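PDB 4DUN: putative phenazine biosynthesis PhzC/PhzF protein from Clostridium difficile, which probably acts as an isomerase of the PhzF family, which shares the diaminopimelate epimerase-like fold, although its substrate is not established. Local coordinates for residues A[122-127]-A[141-146]; A[145-150]-A[174-179]; A[25-30]-A[50-55]. All blocks are in the same frame, centred on the assembly; numbering follows the deposited sequence. Where two conformers were deposited one is given.

Interaction 1 of 3, residues A[122-127]-A[141-146]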
loop_
_atom_site.group_PDB
_atom_site.type_symbol
_atom_site.label_atom_id
_atom_site.label_comp_id
_atom_site.label_asym_id
_atom_site.label_seq_id
_atom_site.Cartn_x
_atom_site.Cartn_y
_atom_site.Cartn_z
ATOM N N ILE A 122 16.662 30.258 5.789
ATOM C CA ILE A 122 17.037 31.288 6.747
ATOM C C ILE A 122 17.104 30.687 8.144
ATOM O O ILE A 122 16.164 29.985 8.556
ATOM C CB ILE A 122 16.039 32.486 6.683
ATOM C CG1 ILE A 122 16.182 33.244 5.330
ATOM C CG2 ILE A 122 16.232 33.440 7.898
ATOM C CD1 ILE A 122 15.271 34.435 5.157
ATOM N N GLU A 123 18.184 31.015 8.893
ATOM C CA GLU A 123 18.361 30.578 10.277
ATOM C C GLU A 123 17.299 31.209 11.171
ATOM O O GLU A 123 17.059 32.409 11.080
ATOM C CB GLU A 123 19.768 30.931 10.790
ATOM C CG GLU A 123 20.125 30.303 12.129
ATOM C CD GLU A 123 21.563 30.478 12.575
ATOM O OE1 GLU A 123 22.268 31.361 12.031
ATOM O OE2 GLU A 123 21.977 29.745 13.499
ATOM N N ILE A 124 16.655 30.404 12.027
ATOM C CA ILE A 124 15.632 30.930 12.939
ATOM C C ILE A 124 15.905 30.430 14.361
ATOM O O ILE A 124 16.728 29.535 14.567
ATOM C CB ILE A 124 14.174 30.583 12.502
ATOM C CG1 ILE A 124 13.932 29.039 12.440
ATOM C CG2 ILE A 124 13.776 31.298 11.196
ATOM C CD1 ILE A 124 12.456 28.571 12.516
ATOM N N GLU A 125 15.183 30.995 15.320
ATOM C CA GLU A 125 15.189 30.588 16.713
ATOM C C GLU A 125 13.809 30.051 17.023
ATOM O O GLU A 125 12.824 30.763 16.828
ATOM C CB GLU A 125 15.548 31.761 17.636
ATOM C CG GLU A 125 17.036 32.032 17.742
ATOM C CD GLU A 125 17.412 33.394 18.294
ATOM O OE1 GLU A 125 18.582 33.797 18.099
ATOM O OE2 GLU A 125 16.542 34.068 18.898
ATOM N N LEU A 126 13.721 28.790 17.454
ATOM C CA LEU A 126 12.430 28.211 17.822
ATOM C C LEU A 126 12.001 28.717 19.183
ATOM O O LEU A 126 12.846 28.893 20.064
ATOM C CB LEU A 126 12.485 26.675 17.862
ATOM C CG LEU A 126 12.769 25.942 16.561
ATOM C CD1 LEU A 126 12.911 24.474 16.818
ATOM C CD2 LEU A 126 11.666 26.168 15.528
ATOM N N SER A 127 10.683 28.885 19.375
ATOM C CA SER A 127 10.091 29.256 20.656
ATOM C C SER A 127 10.260 28.082 21.636
ATOM O O SER A 127 10.365 26.943 21.165
ATOM C CB SER A 127 8.609 29.582 20.473
ATOM O OG SER A 127 7.884 28.420 20.096
ATOM N N VAL A 141 18.881 25.629 13.525
ATOM C CA VAL A 141 17.529 25.495 12.967
ATOM C C VAL A 141 17.399 26.468 11.787
ATOM O O VAL A 141 17.717 27.647 11.941
ATOM C CB VAL A 141 16.421 25.736 14.042
ATOM C CG1 VAL A 141 15.032 25.593 13.435
ATOM C CG2 VAL A 141 16.573 24.791 15.235
ATOM N N TYR A 142 16.948 25.973 10.618
ATOM C CA TYR A 142 16.744 26.785 9.410
ATOM C C TYR A 142 15.302 26.641 8.939
ATOM O O TYR A 142 14.619 25.661 9.275
ATOM C CB TYR A 142 17.740 26.425 8.293
ATOM C CG TYR A 142 19.135 26.925 8.585
ATOM C CD1 TYR A 142 19.969 26.251 9.483
ATOM C CD2 TYR A 142 19.628 28.073 7.970
ATOM C CE1 TYR A 142 21.239 26.737 9.792
ATOM C CE2 TYR A 142 20.906 28.553 8.253
ATOM C CZ TYR A 142 21.706 27.883 9.167
ATOM O OH TYR A 142 22.970 28.349 9.440
ATOM N N SER A 143 14.821 27.642 8.201
ATOM C CA SER A 143 13.422 27.662 7.811
ATOM C C SER A 143 13.223 27.973 6.352
ATOM O O SER A 143 13.897 28.837 5.791
ATOM C CB SER A 143 12.675 28.695 8.660
ATOM O OG SER A 143 11.292 28.800 8.356
ATOM N N SER A 144 12.269 27.262 5.729
ATOM C CA SER A 144 11.814 27.429 4.338
ATOM C C SER A 144 10.400 26.842 4.277
ATOM O O SER A 144 9.662 26.999 5.250
ATOM C CB SER A 144 12.780 26.764 3.358
ATOM O OG SER A 144 12.401 26.969 2.003
ATOM N N ARG A 145 10.016 26.155 3.181
ATOM C CA ARG A 145 8.706 25.481 3.080
ATOM C C ARG A 145 8.647 24.440 4.231
ATOM O O ARG A 145 7.636 24.302 4.925
ATOM C CB ARG A 145 8.567 24.803 1.709
ATOM C CG ARG A 145 7.266 24.015 1.539
ATOM C CD ARG A 145 7.347 23.021 0.402
ATOM N NE ARG A 145 8.290 21.934 0.682
ATOM C CZ ARG A 145 8.656 21.019 -0.209
ATOM N NH1 ARG A 145 9.529 20.077 0.120
ATOM N NH2 ARG A 145 8.140 21.030 -1.431
ATOM N N ASP A 146 9.797 23.791 4.461
ATOM C CA ASP A 146 10.024 22.789 5.499
ATOM C C ASP A 146 10.900 23.342 6.621
ATOM O O ASP A 146 11.636 24.326 6.431
ATOM C CB ASP A 146 10.719 21.558 4.885
ATOM C CG ASP A 146 10.014 20.977 3.673
ATOM O OD1 ASP A 146 8.831 20.598 3.801
ATOM O OD2 ASP A 146 10.636 20.933 2.594
HETATM O O HOH W 1 19.446 28.172 14.724
#
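Residues 122-127 run antiparallel to 141-146 through a short pair of strands, with Ile122 and Ser143 as the hydrogen-bonded pair and Glu123 and Tyr142 as the non-hydrogen-bonded one. Ile122 N reaches Ser143 O at 3.1 Å on a lone pair, and Ser143 N returns a bond of 2.7 Å to Ile122 O, bent at the hydrogen to 140° and coming from above the carbonyl plane. Ile124 N to Val141 O, 3.0 Å, is straighter.

On the face that bears Glu123 and Tyr142, the aliphatic part of the glutamate lies over the phenol: Glu123 CB sits 4.1 Å from the Tyr142 ring centroid in a CH-pi contact. The glutamate is extended, with CG anti to the backbone N, so its carboxylate runs out toward the hydroxyl end with its plane only 9° from that of the ring. Tyr213 meets the Tyr142 ring as well.

Val141 collects the aliphatic groups. Its CG1 touches Ile124 CG1 at 3.8 Å and Leu126 CG at 3.9 Å. Ile124 holds CG1 in the crowded position between N and the carbonyl carbon (chi1 60°), and this also sets CG2 and CD1 against Ser143 CB. The small Ser143 suits this place, turning its OG to Trp173 NE1. In the turn beyond, Arg145 grips Asp146 OD2 side-on with NE and NH1, the NH1 bond being 2.8 Å.

A water accepts from Val141 N at 2.9 Å and can donate to Ile124 O or Glu123 OE2, with more acceptors in reach than it has protons. That carboxylate also lies close to Asp140, and the two like charges may raise its proton affinity, so this surface-lying contact combines apolar packing round Val141 with a hydrated carboxylate whose ionisation may be shifted.

Interaction 2 of 3, residues A[145-150]-A[174-179]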
loop_
_atom_site.group_PDB
_atom_site.type_symbol
_atom_site.label_atom_id
_atom_site.label_comp_id
_atom_site.label_asym_id
_atom_site.label_seq_id
_atom_site.Cartn_x
_atom_site.Cartn_y
_atom_site.Cartn_z
ATOM N N ARG A 145 10.016 26.155 3.181
ATOM C CA ARG A 145 8.706 25.481 3.080
ATOM C C ARG A 145 8.647 24.440 4.231
ATOM O O ARG A 145 7.636 24.302 4.925
ATOM C CB ARG A 145 8.567 24.803 1.709
ATOM C CG ARG A 145 7.266 24.015 1.539
ATOM C CD ARG A 145 7.347 23.021 0.402
ATOM N NE ARG A 145 8.290 21.934 0.682
ATOM C CZ ARG A 145 8.656 21.019 -0.209
ATOM N NH1 ARG A 145 9.529 20.077 0.120
ATOM N NH2 ARG A 145 8.140 21.030 -1.431
ATOM N N ASP A 146 9.797 23.791 4.461
ATOM C CA ASP A 146 10.024 22.789 5.499
ATOM C C ASP A 146 10.900 23.342 6.621
ATOM O O ASP A 146 11.636 24.326 6.431
ATOM C CB ASP A 146 10.719 21.558 4.885
ATOM C CG ASP A 146 10.014 20.977 3.673
ATOM O OD1 ASP A 146 8.831 20.598 3.801
ATOM O OD2 ASP A 146 10.636 20.933 2.594
ATOM N N LEU A 147 10.834 22.689 7.789
ATOM C CA LEU A 147 11.691 23.022 8.927
ATOM C C LEU A 147 12.954 22.186 8.803
ATOM O O LEU A 147 12.869 20.978 8.540
ATOM C CB LEU A 147 10.983 22.750 10.263
ATOM C CG LEU A 147 11.775 23.046 11.536
ATOM C CD1 LEU A 147 12.050 24.552 11.689
ATOM C CD2 LEU A 147 11.000 22.552 12.777
ATOM N N ILE A 148 14.122 22.825 8.927
ATOM C CA ILE A 148 15.391 22.119 8.763
ATOM C C ILE A 148 16.124 22.098 10.095
ATOM O O ILE A 148 16.446 23.161 10.638
ATOM C CB ILE A 148 16.240 22.754 7.635
ATOM C CG1 ILE A 148 15.438 22.760 6.300
ATOM C CG2 ILE A 148 17.590 22.014 7.477
ATOM C CD1 ILE A 148 15.856 23.790 5.327
ATOM N N LEU A 149 16.410 20.887 10.587
ATOM C CA LEU A 149 17.115 20.683 11.856
ATOM C C LEU A 149 18.484 20.118 11.599
ATOM O O LEU A 149 18.621 18.991 11.103
ATOM C CB LEU A 149 16.320 19.748 12.805
ATOM C CG LEU A 149 14.820 20.100 13.042
ATOM C CD1 LEU A 149 14.124 19.030 13.885
ATOM C CD2 LEU A 149 14.656 21.488 13.664
ATOM N N LEU A 150 19.506 20.921 11.891
ATOM C CA LEU A 150 20.880 20.476 11.727
ATOM C C LEU A 150 21.283 19.662 12.944
ATOM O O LEU A 150 21.329 20.194 14.057
ATOM C CB LEU A 150 21.844 21.665 11.487
ATOM C CG LEU A 150 23.340 21.299 11.464
ATOM C CD1 LEU A 150 23.715 20.540 10.177
ATOM C CD2 LEU A 150 24.210 22.513 11.655
ATOM N N LEU A 174 5.656 22.431 6.120
ATOM C CA LEU A 174 5.040 21.288 5.436
ATOM C C LEU A 174 5.622 19.973 5.969
ATOM O O LEU A 174 4.883 19.089 6.402
ATOM C CB LEU A 174 5.212 21.375 3.898
ATOM C CG LEU A 174 4.714 20.146 3.077
ATOM C CD1 LEU A 174 3.203 19.983 3.153
ATOM C CD2 LEU A 174 5.130 20.252 1.620
ATOM N N GLY A 175 6.936 19.863 5.902
ATOM C CA GLY A 175 7.675 18.698 6.361
ATOM C C GLY A 175 8.766 19.075 7.339
ATOM O O GLY A 175 9.114 20.253 7.483
ATOM N N ILE A 176 9.304 18.070 8.017
ATOM C CA ILE A 176 10.377 18.240 8.996
ATOM C C ILE A 176 11.590 17.503 8.459
ATOM O O ILE A 176 11.541 16.282 8.269
ATOM C CB ILE A 176 9.978 17.737 10.422
ATOM C CG1 ILE A 176 8.593 18.287 10.899
ATOM C CG2 ILE A 176 11.101 17.976 11.440
ATOM C CD1 ILE A 176 8.430 19.850 10.997
ATOM N N ILE A 177 12.678 18.249 8.255
ATOM C CA ILE A 177 13.930 17.715 7.743
ATOM C C ILE A 177 14.973 17.671 8.862
ATOM O O ILE A 177 15.143 18.660 9.586
ATOM C CB ILE A 177 14.452 18.595 6.557
ATOM C CG1 ILE A 177 13.459 18.655 5.364
ATOM C CG2 ILE A 177 15.872 18.166 6.093
ATOM C CD1 ILE A 177 13.783 19.783 4.391
ATOM N N ILE A 178 15.702 16.553 8.966
ATOM C CA ILE A 178 16.853 16.453 9.847
ATOM C C ILE A 178 18.055 16.246 8.916
ATOM O O ILE A 178 17.931 15.543 7.917
ATOM C CB ILE A 178 16.726 15.401 10.980
ATOM C CG1 ILE A 178 16.526 13.970 10.419
ATOM C CG2 ILE A 178 15.634 15.798 11.988
ATOM C CD1 ILE A 178 16.611 12.840 11.486
ATOM N N THR A 179 19.173 16.934 9.161
ATOM C CA THR A 179 20.312 16.831 8.240
ATOM C C THR A 179 21.632 16.868 9.006
ATOM O O THR A 179 21.683 17.409 10.105
ATOM C CB THR A 179 20.233 17.968 7.165
ATOM O OG1 THR A 179 21.219 17.754 6.160
ATOM C CG2 THR A 179 20.418 19.369 7.757
#
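Two parallel strands, 147-150 and 176-179, lie side by side in what is probably the second of the two alpha+beta domains of the diaminopimelate epimerase-like fold, crossing at -22°. Ile177 loses the most surface. Its backbone is gripped on both sides, Ile177 N giving 2.8 Å to Leu147 O almost along the C=O axis and Ile177 O taking Leu149 N at 2.8 Å. With CG1 anti to its carbonyl carbon, the side chain extends CD1 to Asp146 CB at 3.6 Å and lies alongside Ile148, pointing the same way. A beta-branched residue suits the extended strand and fills the buried face that Ile177 shares with Ile148.

Thr179 lies on that face too. Its CG2 occupies the crowded position and meets Ile148 CG2 at 3.9 Å, while OG1, anti to N, is satisfied by Val188 O and Trp214 NE1; threonine thus offers methyl and hydroxyl to different neighbours. Helix 207-218 covers Ile148, Leu150 and Thr179.

Leu149 works on the other face: its CD1 drops obliquely between Ile176 CG2 and Ile178 CG2, 4.0 Å from each, and Val141 of the next strand touches it as well.

Just before the strands begin, Leu174 N hydrogen-bonds to Arg145 O, a weak bond joins Gly175 N to Asp146 OD1, and Leu174 CD2 rests over one face of the Arg145 guanidinium, 3.7 Å from Arg145 NE.

Interaction 3 of 3, residues A[25-30]-A[50-55]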
loop_
_atom_site.group_PDB
_atom_site.type_symbol
_atom_site.label_atom_id
_atom_site.label_comp_id
_atom_site.label_asym_id
_atom_site.label_seq_id
_atom_site.Cartn_x
_atom_site.Cartn_y
_atom_site.Cartn_z
ATOM N N CYS A 25 1.457 4.486 -15.112
ATOM C CA CYS A 25 0.465 3.979 -16.059
ATOM C C CYS A 25 0.520 4.814 -17.346
ATOM O O CYS A 25 0.301 6.030 -17.292
ATOM C CB CYS A 25 -0.912 4.016 -15.408
ATOM S SG CYS A 25 -2.232 3.388 -16.458
ATOM N N VAL A 26 0.867 4.175 -18.490
ATOM C CA VAL A 26 1.046 4.864 -19.765
ATOM C C VAL A 26 -0.194 4.620 -20.612
ATOM O O VAL A 26 -0.532 3.462 -20.903
ATOM C CB VAL A 26 2.359 4.487 -20.510
ATOM C CG1 VAL A 26 2.522 5.317 -21.792
ATOM C CG2 VAL A 26 3.582 4.635 -19.602
ATOM N N LEU A 27 -0.892 5.715 -20.967
ATOM C CA LEU A 27 -2.154 5.649 -21.710
ATOM C C LEU A 27 -2.054 6.202 -23.116
ATOM O O LEU A 27 -1.439 7.253 -23.320
ATOM C CB LEU A 27 -3.239 6.456 -20.974
ATOM C CG LEU A 27 -3.549 6.099 -19.514
ATOM C CD1 LEU A 27 -4.186 7.284 -18.807
ATOM C CD2 LEU A 27 -4.496 4.934 -19.448
ATOM N N ASP A 28 -2.743 5.543 -24.064
ATOM C CA ASP A 28 -2.838 5.979 -25.461
ATOM C C ASP A 28 -3.933 7.029 -25.604
ATOM O O ASP A 28 -3.883 7.874 -26.499
ATOM C CB ASP A 28 -3.164 4.785 -26.387
ATOM C CG ASP A 28 -2.100 3.707 -26.525
ATOM O OD1 ASP A 28 -1.056 3.803 -25.840
ATOM O OD2 ASP A 28 -2.320 2.756 -27.308
ATOM N N ARG A 29 -4.952 6.931 -24.748
ATOM C CA ARG A 29 -6.126 7.800 -24.730
ATOM C C ARG A 29 -6.450 8.232 -23.307
ATOM O O ARG A 29 -6.013 7.592 -22.354
ATOM C CB ARG A 29 -7.341 7.062 -25.330
ATOM C CG ARG A 29 -7.216 6.734 -26.811
ATOM C CD ARG A 29 -8.409 5.962 -27.337
ATOM N NE ARG A 29 -8.427 5.973 -28.801
ATOM C CZ ARG A 29 -9.446 5.560 -29.548
ATOM N NH1 ARG A 29 -10.553 5.096 -28.978
ATOM N NH2 ARG A 29 -9.370 5.612 -30.871
ATOM N N ARG A 30 -7.262 9.280 -23.169
ATOM C CA ARG A 30 -7.698 9.780 -21.872
ATOM C C ARG A 30 -8.643 8.823 -21.216
ATOM O O ARG A 30 -9.466 8.191 -21.888
ATOM C CB ARG A 30 -8.433 11.121 -22.014
ATOM C CG ARG A 30 -7.601 12.190 -22.628
ATOM C CD ARG A 30 -8.258 13.526 -22.445
ATOM N NE ARG A 30 -7.485 14.545 -23.136
ATOM C CZ ARG A 30 -6.380 15.103 -22.655
ATOM N NH1 ARG A 30 -5.909 14.743 -21.465
ATOM N NH2 ARG A 30 -5.736 16.019 -23.360
ATOM N N PHE A 50 0.236 8.981 -14.124
ATOM C CA PHE A 50 -0.514 8.670 -15.345
ATOM C C PHE A 50 0.021 9.539 -16.440
ATOM O O PHE A 50 -0.040 10.765 -16.314
ATOM C CB PHE A 50 -2.029 8.910 -15.162
ATOM C CG PHE A 50 -2.657 7.964 -14.187
ATOM C CD1 PHE A 50 -2.679 8.257 -12.822
ATOM C CD2 PHE A 50 -3.225 6.772 -14.622
ATOM C CE1 PHE A 50 -3.189 7.335 -11.902
ATOM C CE2 PHE A 50 -3.756 5.854 -13.695
ATOM C CZ PHE A 50 -3.726 6.143 -12.350
ATOM N N VAL A 51 0.557 8.924 -17.499
ATOM C CA VAL A 51 1.115 9.637 -18.647
ATOM C C VAL A 51 0.171 9.452 -19.827
ATOM O O VAL A 51 -0.103 8.308 -20.222
ATOM C CB VAL A 51 2.557 9.154 -19.009
ATOM C CG1 VAL A 51 3.071 9.827 -20.286
ATOM C CG2 VAL A 51 3.542 9.363 -17.846
ATOM N N VAL A 52 -0.315 10.565 -20.395
ATOM C CA VAL A 52 -1.142 10.525 -21.596
ATOM C C VAL A 52 -0.247 10.900 -22.745
ATOM O O VAL A 52 0.256 12.031 -22.797
ATOM C CB VAL A 52 -2.426 11.409 -21.547
ATOM C CG1 VAL A 52 -3.185 11.346 -22.883
ATOM C CG2 VAL A 52 -3.336 11.002 -20.392
ATOM N N LYS A 53 -0.018 9.955 -23.657
ATOM C CA LYS A 53 0.805 10.268 -24.813
ATOM C C LYS A 53 -0.106 10.729 -25.931
ATOM O O LYS A 53 -0.967 9.970 -26.373
ATOM C CB LYS A 53 1.751 9.120 -25.235
ATOM C CG LYS A 53 1.238 7.694 -25.101
ATOM C CD LYS A 53 2.347 6.708 -25.427
ATOM C CE LYS A 53 1.852 5.303 -25.649
ATOM N NZ LYS A 53 2.908 4.426 -26.224
ATOM N N GLY A 54 0.022 12.013 -26.273
ATOM C CA GLY A 54 -0.721 12.681 -27.341
ATOM C C GLY A 54 0.195 13.196 -28.434
ATOM O O GLY A 54 1.421 13.071 -28.329
ATOM N N LYS A 55 -0.383 13.799 -29.487
ATOM C CA LYS A 55 0.389 14.333 -30.615
ATOM C C LYS A 55 1.328 15.454 -30.134
ATOM O O LYS A 55 0.874 16.511 -29.690
ATOM C CB LYS A 55 -0.540 14.826 -31.743
ATOM C CG LYS A 55 0.148 15.115 -33.069
ATOM C CD LYS A 55 -0.862 15.547 -34.119
ATOM C CE LYS A 55 -0.206 15.898 -35.430
ATOM N NZ LYS A 55 -1.213 16.246 -36.466
HETATM O O HOH W 2 -1.924 8.347 -28.324
#
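Backbone bonds carry the register of strands 25-27 and 50-54, which run parallel at an angle of 21°. Val51 N gives 2.9 Å to Cys25 O, Leu27 N gives 2.8 Å to Val51 O, and Lys53 N gives 3.1 Å to Leu27 O; all three are close to straight and lie nearly along the C=O axis. One water prolongs the pairing past the last of them, donating to both Asp28 O and Lys53 O, each at 2.7 Å, where the chain after Leu27 has already turned away.

Apolar packing divides between the faces. Cys25, Leu27, Phe50 and Val52 share one, where Cys25 CB lies 3.7 Å from Phe50 CD2 and the thiol, anti to its backbone N, is an oblique sulfur-aromatic neighbour of the ring. Leu27 CD1 reaches out to Val52 CG2 at 4.1 Å and also comes to the Phe50 ring. The large flat phenyl suits this face because helix 33-43 lies against it with Met36 and Ile39. Val26 and Val51 fill the other face, compact beta-branched residues beneath helix 73-87.

Charge enters at the end. Lys53, its CG in the crowded position (chi1 37°), stretches its methylenes across Val26 CG1 at about a right angle. Lys53 CE then approaches Asp28 OD1 at 3.3 Å, while the ammonium stays beyond salt-bridge range and also makes a long, weak ion pair with Glu5.

The two strands and helix 33-43 between them form a beta-alpha-beta unit, and the second strand starts at Glu47, the predicted active-site residue.

Interactions 1 and 2 are adjoining parts of one sheet region, their centres about 8 Å apart. They share Arg145 and Asp146 in the turn between strands 140-143 and 147-150, and they touch through Tyr142 N and Ile148 O, a probable hydrogen bond of 2.9 Å, and through Val141 packed on Leu147. Interaction 3 lies across the chain's centre, about 41 Å from interaction 1 and 36 Å from interaction 2 between centres. Neither interaction 2 nor 3 reaches the predicted active-site Glu47, but its side chain is about 8 Å from that of Phe50 and about 11 Å from that of Leu174, consistent with an active site between two domains. A buffer molecule, probably from the crystallisation liquor, lies about 4 Å from the Leu174 side chain and may mark a pocket.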